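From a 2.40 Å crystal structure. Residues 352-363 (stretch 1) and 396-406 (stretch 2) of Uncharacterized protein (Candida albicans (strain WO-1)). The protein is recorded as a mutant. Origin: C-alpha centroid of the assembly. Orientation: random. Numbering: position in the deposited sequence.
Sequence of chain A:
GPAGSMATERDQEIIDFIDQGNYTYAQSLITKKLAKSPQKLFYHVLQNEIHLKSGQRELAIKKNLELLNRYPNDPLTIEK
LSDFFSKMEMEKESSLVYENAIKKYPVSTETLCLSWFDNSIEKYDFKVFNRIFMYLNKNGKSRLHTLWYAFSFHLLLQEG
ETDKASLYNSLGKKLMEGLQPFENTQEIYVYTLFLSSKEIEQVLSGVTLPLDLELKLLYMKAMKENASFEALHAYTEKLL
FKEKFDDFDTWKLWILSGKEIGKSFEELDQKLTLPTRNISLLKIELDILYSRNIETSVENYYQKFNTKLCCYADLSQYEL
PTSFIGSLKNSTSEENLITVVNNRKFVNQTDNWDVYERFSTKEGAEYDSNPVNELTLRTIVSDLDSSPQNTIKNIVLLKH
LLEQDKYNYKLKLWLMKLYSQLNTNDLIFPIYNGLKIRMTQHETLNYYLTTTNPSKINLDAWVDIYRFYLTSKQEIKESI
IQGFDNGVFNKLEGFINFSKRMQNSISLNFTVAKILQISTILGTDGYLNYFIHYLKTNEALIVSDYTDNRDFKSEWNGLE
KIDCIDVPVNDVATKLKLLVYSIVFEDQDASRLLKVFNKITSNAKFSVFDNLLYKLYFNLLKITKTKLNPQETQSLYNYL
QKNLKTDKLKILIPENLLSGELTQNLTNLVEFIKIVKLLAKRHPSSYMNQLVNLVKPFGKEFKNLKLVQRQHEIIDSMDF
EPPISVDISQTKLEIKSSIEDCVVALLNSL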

ATOM      1  N   ASN A 352       1.668 -25.312  23.056  1.00 54.75           N
ATOM      2  CA  ASN A 352       2.578 -24.432  23.777  1.00 55.62           C
ATOM      3  C   ASN A 352       1.935 -23.703  24.958  1.00 54.07           C
ATOM      4  O   ASN A 352       2.535 -22.760  25.486  1.00 47.93           O
ATOM      5  N   TRP A 353       0.741 -24.115  25.395  1.00 59.04           N
ATOM      6  CA  TRP A 353       0.135 -23.500  26.573  1.00 56.10           C
ATOM      7  C   TRP A 353       0.987 -23.701  27.818  1.00 48.04           C
ATOM      8  O   TRP A 353       0.961 -22.863  28.726  1.00 43.03           O
ATOM      9  N   ASP A 354       1.751 -24.793  27.874  1.00 46.06           N
ATOM     10  CA  ASP A 354       2.605 -25.023  29.035  1.00 47.83           C
ATOM     11  C   ASP A 354       3.617 -23.893  29.195  1.00 47.73           C
ATOM     12  O   ASP A 354       3.898 -23.454  30.316  1.00 40.74           O
ATOM     13  N   VAL A 355       4.149 -23.382  28.080  1.00 53.82           N
ATOM     14  CA  VAL A 355       5.110 -22.286  28.161  1.00 53.79           C
ATOM     15  C   VAL A 355       4.393 -20.985  28.472  1.00 50.50           C
ATOM     16  O   VAL A 355       4.873 -20.172  29.277  1.00 38.12           O
ATOM     17  N   TYR A 356       3.231 -20.770  27.841  1.00 48.02           N
ATOM     18  CA  TYR A 356       2.379 -19.636  28.185  1.00 45.74           C
ATOM     19  C   TYR A 356       2.126 -19.567  29.692  1.00 49.55           C
ATOM     20  O   TYR A 356       2.267 -18.507  30.312  1.00 44.65           O
ATOM     21  N   GLU A 357       1.765 -20.695  30.304  1.00 53.41           N
ATOM     22  CA  GLU A 357       1.479 -20.689  31.737  1.00 55.94           C
ATOM     23  C   GLU A 357       2.693 -20.299  32.571  1.00 55.65           C
ATOM     24  O   GLU A 357       2.527 -19.811  33.694  1.00 42.64           O
ATOM     25  N   ARG A 358       3.904 -20.482  32.046  1.00 64.06           N
ATOM     26  CA  ARG A 358       5.118 -20.098  32.758  1.00 57.06           C
ATOM     27  C   ARG A 358       5.518 -18.651  32.515  1.00 49.80           C
ATOM     28  O   ARG A 358       6.323 -18.111  33.276  1.00 52.43           O
ATOM     29  N   PHE A 359       4.981 -18.012  31.478  1.00 56.24           N
ATOM     30  CA  PHE A 359       5.334 -16.636  31.139  1.00 56.57           C
ATOM     31  C   PHE A 359       4.102 -15.846  30.686  1.00 54.30           C
ATOM     32  O   PHE A 359       4.158 -15.090  29.708  1.00 39.91           O
ATOM     33  N   SER A 360       2.970 -16.006  31.386  1.00 59.78           N
ATOM     34  CA  SER A 360       1.743 -15.305  30.996  1.00 55.42           C
ATOM     35  C   SER A 360       1.801 -13.821  31.314  1.00 56.03           C
ATOM     36  O   SER A 360       1.063 -13.032  30.712  1.00 42.06           O
ATOM     37  N   THR A 361       2.643 -13.437  32.265  1.00 67.08           N
ATOM     38  CA  THR A 361       2.713 -12.064  32.728  1.00 64.82           C
ATOM     39  C   THR A 361       3.602 -11.250  31.806  1.00 65.10           C
ATOM     40  O   THR A 361       4.737 -11.637  31.514  1.00 62.80           O
ATOM     41  N   LYS A 362       3.073 -10.125  31.345  1.00 68.19           N
ATOM     42  CA  LYS A 362       3.862  -9.197  30.558  1.00 68.19           C
ATOM     43  C   LYS A 362       4.935  -8.557  31.428  1.00 74.67           C
ATOM     44  O   LYS A 362       4.659  -8.079  32.535  1.00 70.01           O
ATOM     45  N   GLU A 363       6.162  -8.559  30.927  1.00 75.81           N
ATOM     46  CA  GLU A 363       7.292  -7.999  31.642  1.00 67.83           C
ATOM     47  C   GLU A 363       8.125  -7.172  30.667  1.00 63.13           C
ATOM     48  O   GLU A 363       7.901  -7.187  29.453  1.00 53.07           O
ATOM     49  N   VAL A 396     -12.060 -15.645  22.308  1.00 44.36           N
ATOM     50  CA  VAL A 396     -11.888 -15.495  23.752  1.00 46.72           C
ATOM     51  C   VAL A 396     -10.413 -15.570  24.134  1.00 43.50           C
ATOM     52  O   VAL A 396      -9.941 -14.837  25.012  1.00 36.20           O
ATOM     53  N   LEU A 397      -9.658 -16.448  23.471  1.00 49.92           N
ATOM     54  CA  LEU A 397      -8.248 -16.596  23.812  1.00 50.33           C
ATOM     55  C   LEU A 397      -7.437 -15.390  23.341  1.00 44.61           C
ATOM     56  O   LEU A 397      -6.596 -14.875  24.088  1.00 30.63           O
ATOM     57  N   LEU A 398      -7.698 -14.907  22.122  1.00 49.84           N
ATOM     58  CA  LEU A 398      -6.994 -13.728  21.612  1.00 46.57           C
ATOM     59  C   LEU A 398      -7.223 -12.517  22.512  1.00 39.78           C
ATOM     60  O   LEU A 398      -6.267 -11.868  22.945  1.00 32.43           O
ATOM     61  N   LYS A 399      -8.495 -12.226  22.830  1.00 41.61           N
ATOM     62  CA  LYS A 399      -8.819 -11.131  23.747  1.00 39.35           C
ATOM     63  C   LYS A 399      -8.117 -11.302  25.089  1.00 39.55           C
ATOM     64  O   LYS A 399      -7.652 -10.324  25.683  1.00 37.49           O
ATOM     65  N   HIS A 400      -8.041 -12.536  25.589  1.00 42.67           N
ATOM     66  CA  HIS A 400      -7.408 -12.747  26.887  1.00 46.59           C
ATOM     67  C   HIS A 400      -5.926 -12.425  26.831  1.00 41.20           C
ATOM     68  O   HIS A 400      -5.401 -11.735  27.710  1.00 32.77           O
ATOM     69  N   LEU A 401      -5.242 -12.913  25.795  1.00 51.37           N
ATOM     70  CA  LEU A 401      -3.840 -12.574  25.573  1.00 50.57           C
ATOM     71  C   LEU A 401      -3.633 -11.066  25.427  1.00 45.48           C
ATOM     72  O   LEU A 401      -2.643 -10.518  25.927  1.00 34.08           O
ATOM     73  N   LEU A 402      -4.557 -10.378  24.747  1.00 48.08           N
ATOM     74  CA  LEU A 402      -4.404  -8.945  24.497  1.00 43.93           C
ATOM     75  C   LEU A 402      -4.607  -8.102  25.751  1.00 39.08           C
ATOM     76  O   LEU A 402      -4.205  -6.935  25.751  1.00 33.37           O
ATOM     77  N   GLU A 403      -5.237  -8.654  26.804  1.00 43.78           N
ATOM     78  CA  GLU A 403      -5.367  -7.940  28.080  1.00 50.25           C
ATOM     79  C   GLU A 403      -4.000  -7.619  28.673  1.00 51.28           C
ATOM     80  O   GLU A 403      -3.778  -6.531  29.215  1.00 39.01           O
ATOM     81  N   GLN A 404      -3.087  -8.575  28.606  1.00 62.69           N
ATOM     82  CA  GLN A 404      -1.746  -8.432  29.143  1.00 59.86           C
ATOM     83  C   GLN A 404      -0.733  -8.026  28.079  1.00 57.58           C
ATOM     84  O   GLN A 404       0.256  -7.365  28.404  1.00 54.26           O
ATOM     85  N   ASP A 405      -0.974  -8.375  26.814  1.00 54.28           N
ATOM     86  CA  ASP A 405      -0.090  -8.035  25.696  1.00 51.27           C
ATOM     87  C   ASP A 405      -0.829  -7.078  24.758  1.00 46.18           C
ATOM     88  O   ASP A 405      -1.205  -7.426  23.635  1.00 33.64           O
ATOM     89  N   LYS A 406      -0.985  -5.826  25.222  1.00 49.84           N
ATOM     90  CA  LYS A 406      -2.029  -4.916  24.740  1.00 47.94           C
ATOM     91  C   LYS A 406      -1.755  -4.320  23.367  1.00 42.82           C
ATOM     92  O   LYS A 406      -2.693  -3.821  22.735  1.00 36.16           O
TER

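The two stretches converge along their length, from an 11.2 Å separation between the CA atoms of Trp353 and Leu397 to 5.8 Å between those of Lys362 and Gln404. Their helices run at 28° to each other with axes no closer than 13.7 Å, so long side chains must span the gap where the helices face one another. The contact is modest, burying 404 Å² in total.

Apolar packing fills the wide end. Trp353 leaves its helix sideways, but its m rotamer (chi2 117°) carries the indole across, and CZ2 lies 4.1 Å from CD1 of Leu397, which points toward stretch 1 with chi1 m and chi2 t. One turn further on, Tyr356 points toward the second helix with chi1 t and chi2 80°. Its ring meets Leu401 closely, with Tyr356 CE1 3.3 Å from Leu401 CD2; Leu401 sets out sideways, and its m,t conformation brings the methyl inward.

Aromatic and polar groups meet at the tip of the same tyrosine. His400, with chi1 t, also points toward stretch 1, and Tyr356 OH sits 3.1 Å from His400 CE1, near the imidazole plane. Tyr356 OH lies 3.4 Å from His400 ND1, a spacing that leaves hydrogen bonding open.

At the narrow end the contacts involve backbone as well as side-chain atoms. Gln404 (chi1 t, chi2 p) points toward the loop of stretch 1, its CG 3.6 Å from Ser360 O and 3.5 Å from Lys362 CB. Lys362 starts toward stretch 2, and its CB lies 3.2 Å from the backbone O of Gln404; chi1 is t. Its end then leads away, although its CD still passes 4.1 Å from Asp405 OD1. That carboxylate oxygen is hydrogen-bonded elsewhere in the structure.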

ATOM      1  CB  ASN A 352       3.186 -23.418  22.799  1.00 49.31           C
ATOM      2  CG  ASN A 352       4.015 -24.089  21.700  1.00 50.38           C
ATOM      3  OD1 ASN A 352       4.910 -24.892  21.984  1.00 39.68           O
ATOM      4  ND2 ASN A 352       3.715 -23.759  20.440  1.00 54.37           N
ATOM      5  CB  TRP A 353      -1.273 -24.053  26.800  1.00 53.39           C
ATOM      6  CG  TRP A 353      -2.195 -23.718  25.675  1.00 51.99           C
ATOM      7  CD1 TRP A 353      -2.821 -24.599  24.834  1.00 49.53           C
ATOM      8  CD2 TRP A 353      -2.575 -22.405  25.236  1.00 47.12           C
ATOM      9  NE1 TRP A 353      -3.563 -23.912  23.905  1.00 52.34           N
ATOM     10  CE2 TRP A 353      -3.434 -22.567  24.128  1.00 48.73           C
ATOM     11  CE3 TRP A 353      -2.279 -21.114  25.675  1.00 47.68           C
ATOM     12  CZ2 TRP A 353      -4.009 -21.484  23.455  1.00 47.54           C
ATOM     13  CZ3 TRP A 353      -2.852 -20.035  25.001  1.00 50.34           C
ATOM     14  CH2 TRP A 353      -3.707 -20.231  23.902  1.00 47.19           C
ATOM     15  CB  ASP A 354       3.308 -26.382  28.920  1.00 49.03           C
ATOM     16  CG  ASP A 354       4.146 -26.511  27.650  1.00 50.40           C
ATOM     17  OD1 ASP A 354       3.723 -26.012  26.581  1.00 42.78           O
ATOM     18  OD2 ASP A 354       5.235 -27.107  27.724  1.00 44.56           O
ATOM     19  CB  VAL A 355       5.918 -22.181  26.857  1.00 53.46           C
ATOM     20  CG1 VAL A 355       6.917 -21.035  26.944  1.00 47.88           C
ATOM     21  CG2 VAL A 355       6.628 -23.482  26.567  1.00 55.97           C
ATOM     22  CB  TYR A 356       1.054 -19.711  27.422  1.00 45.96           C
ATOM     23  CG  TYR A 356       0.091 -18.664  27.919  1.00 47.90           C
ATOM     24  CD1 TYR A 356       0.192 -17.345  27.485  1.00 43.85           C
ATOM     25  CD2 TYR A 356      -0.879 -18.975  28.867  1.00 49.05           C
ATOM     26  CE1 TYR A 356      -0.659 -16.368  27.967  1.00 42.88           C
ATOM     27  CE2 TYR A 356      -1.734 -18.007  29.366  1.00 46.90           C
ATOM     28  CZ  TYR A 356      -1.629 -16.707  28.910  1.00 45.44           C
ATOM     29  OH  TYR A 356      -2.490 -15.748  29.393  1.00 43.46           O
ATOM     30  CB  GLU A 357       0.950 -22.052  32.183  1.00 54.87           C
ATOM     31  CG  GLU A 357      -0.462 -22.383  31.677  1.00 60.00           C
ATOM     32  CD  GLU A 357      -1.562 -21.506  32.278  1.00 58.83           C
ATOM     33  OE1 GLU A 357      -1.286 -20.764  33.244  1.00 58.42           O
ATOM     34  OE2 GLU A 357      -2.709 -21.570  31.781  1.00 52.87           O
ATOM     35  CB  ARG A 358       6.281 -21.013  32.364  1.00 58.26           C
ATOM     36  CG  ARG A 358       6.257 -22.384  33.038  1.00 69.88           C
ATOM     37  CD  ARG A 358       7.062 -23.391  32.230  1.00 76.43           C
ATOM     38  NE  ARG A 358       8.452 -22.973  32.070  1.00 84.59           N
ATOM     39  CZ  ARG A 358       9.263 -23.398  31.099  1.00 91.00           C
ATOM     40  NH1 ARG A 358       8.826 -24.260  30.181  1.00 87.76           N
ATOM     41  NH2 ARG A 358      10.517 -22.957  31.041  1.00 91.99           N
ATOM     42  CB  PHE A 359       6.405 -16.595  30.043  1.00 58.77           C
ATOM     43  CG  PHE A 359       7.613 -17.459  30.307  1.00 54.94           C
ATOM     44  CD1 PHE A 359       7.647 -18.776  29.885  1.00 56.28           C
ATOM     45  CD2 PHE A 359       8.737 -16.935  30.921  1.00 55.63           C
ATOM     46  CE1 PHE A 359       8.764 -19.574  30.109  1.00 60.42           C
ATOM     47  CE2 PHE A 359       9.867 -17.729  31.152  1.00 60.11           C
ATOM     48  CZ  PHE A 359       9.874 -19.049  30.749  1.00 61.44           C
ATOM     49  CB  SER A 360       0.530 -15.904  31.704  1.00 50.80           C
ATOM     50  OG  SER A 360       0.590 -15.685  33.109  1.00 39.27           O
ATOM     51  CB  THR A 361       3.256 -12.005  34.153  1.00 61.92           C
ATOM     52  OG1 THR A 361       2.302 -12.577  35.055  1.00 61.53           O
ATOM     53  CG2 THR A 361       3.543 -10.570  34.546  1.00 57.02           C
ATOM     54  CB  LYS A 362       2.963  -8.129  29.958  1.00 69.48           C
ATOM     55  CG  LYS A 362       3.728  -7.008  29.332  1.00 75.26           C
ATOM     56  CD  LYS A 362       3.577  -7.014  27.837  1.00 75.45           C
ATOM     57  CE  LYS A 362       3.934  -5.647  27.314  1.00 80.64           C
ATOM     58  NZ  LYS A 362       5.417  -5.472  27.271  1.00 85.36           N
ATOM     59  CB  GLU A 363       8.108  -9.116  32.308  1.00 67.62           C
ATOM     60  CG  GLU A 363       7.315  -9.866  33.384  1.00 76.18           C
ATOM     61  CD  GLU A 363       8.101 -10.991  34.013  1.00 80.34           C
ATOM     62  OE1 GLU A 363       9.295 -11.134  33.674  1.00 82.38           O
ATOM     63  OE2 GLU A 363       7.527 -11.734  34.839  1.00 80.06           O
ATOM     64  CB  VAL A 396     -12.716 -16.565  24.483  1.00 44.83           C
ATOM     65  CG1 VAL A 396     -12.491 -16.495  25.968  1.00 42.46           C
ATOM     66  CG2 VAL A 396     -14.184 -16.389  24.149  1.00 48.05           C
ATOM     67  CB  LEU A 397      -7.701 -17.902  23.227  1.00 45.12           C
ATOM     68  CG  LEU A 397      -8.326 -19.204  23.760  1.00 45.73           C
ATOM     69  CD1 LEU A 397      -7.929 -20.450  22.942  1.00 39.26           C
ATOM     70  CD2 LEU A 397      -7.966 -19.416  25.226  1.00 49.99           C
ATOM     71  CB  LEU A 398      -7.436 -13.432  20.174  1.00 39.25           C
ATOM     72  CG  LEU A 398      -6.941 -14.437  19.127  1.00 44.10           C
ATOM     73  CD1 LEU A 398      -7.443 -14.077  17.746  1.00 40.52           C
ATOM     74  CD2 LEU A 398      -5.397 -14.556  19.109  1.00 39.07           C
ATOM     75  CB  LYS A 399     -10.336 -11.030  23.960  1.00 33.72           C
ATOM     76  CG  LYS A 399     -11.118 -10.700  22.705  1.00 41.76           C
ATOM     77  CD  LYS A 399     -12.608 -10.818  22.934  1.00 43.27           C
ATOM     78  CE  LYS A 399     -13.081  -9.828  23.991  1.00 47.63           C
ATOM     79  NZ  LYS A 399     -14.470 -10.146  24.412  1.00 46.34           N
ATOM     80  CB  HIS A 400      -7.617 -14.182  27.368  1.00 45.41           C
ATOM     81  CG  HIS A 400      -6.999 -14.443  28.701  1.00 49.06           C
ATOM     82  ND1 HIS A 400      -5.753 -15.015  28.847  1.00 54.67           N
ATOM     83  CD2 HIS A 400      -7.430 -14.160  29.950  1.00 51.36           C
ATOM     84  CE1 HIS A 400      -5.452 -15.092  30.130  1.00 49.12           C
ATOM     85  NE2 HIS A 400      -6.453 -14.579  30.819  1.00 53.77           N
ATOM     86  CB  LEU A 401      -3.332 -13.314  24.333  1.00 43.04           C
ATOM     87  CG  LEU A 401      -3.510 -14.834  24.369  1.00 44.26           C
ATOM     88  CD1 LEU A 401      -3.054 -15.479  23.078  1.00 40.23           C
ATOM     89  CD2 LEU A 401      -2.800 -15.452  25.570  1.00 39.69           C
ATOM     90  CB  LEU A 402      -5.366  -8.484  23.387  1.00 39.03           C
ATOM     91  CG  LEU A 402      -4.935  -8.826  21.948  1.00 37.92           C
ATOM     92  CD1 LEU A 402      -6.052  -8.711  20.912  1.00 31.78           C
ATOM     93  CD2 LEU A 402      -3.762  -7.929  21.548  1.00 37.37           C
ATOM     94  CB  GLU A 403      -6.168  -8.773  29.100  1.00 48.60           C
ATOM     95  CG  GLU A 403      -7.647  -8.999  28.807  1.00 51.63           C
ATOM     96  CD  GLU A 403      -8.263 -10.041  29.735  1.00 54.69           C
ATOM     97  OE1 GLU A 403      -7.607 -10.396  30.736  1.00 49.31           O
ATOM     98  OE2 GLU A 403      -9.395 -10.510  29.462  1.00 52.27           O
ATOM     99  CB  GLN A 404      -1.333  -9.758  29.792  1.00 62.91           C
ATOM    100  CG  GLN A 404      -0.140  -9.686  30.682  1.00 77.20           C
ATOM    101  CD  GLN A 404      -0.471  -9.118  32.034  1.00 75.20           C
ATOM    102  OE1 GLN A 404      -1.634  -9.102  32.450  1.00 67.34           O
ATOM    103  NE2 GLN A 404       0.552  -8.643  32.732  1.00 74.01           N
ATOM    104  CB  ASP A 405       0.371  -9.338  24.979  1.00 46.29           C
ATOM    105  CG  ASP A 405       1.644  -9.148  24.159  1.00 46.36           C
ATOM    106  OD1 ASP A 405       2.199  -8.025  24.162  1.00 42.07           O
ATOM    107  OD2 ASP A 405       2.082 -10.124  23.507  1.00 32.85           O
ATOM    108  CB  LYS A 406      -2.220  -3.757  25.720  1.00 62.30           C
ATOM    109  CG  LYS A 406      -2.676  -4.135  27.117  1.00 79.75           C
ATOM    110  CD  LYS A 406      -1.814  -3.476  28.193  1.00 90.23           C
ATOM    111  CE  LYS A 406      -1.548  -2.007  27.893  1.00 94.95           C
ATOM    112  NZ  LYS A 406      -2.795  -1.194  27.814  1.00100.69           N
TER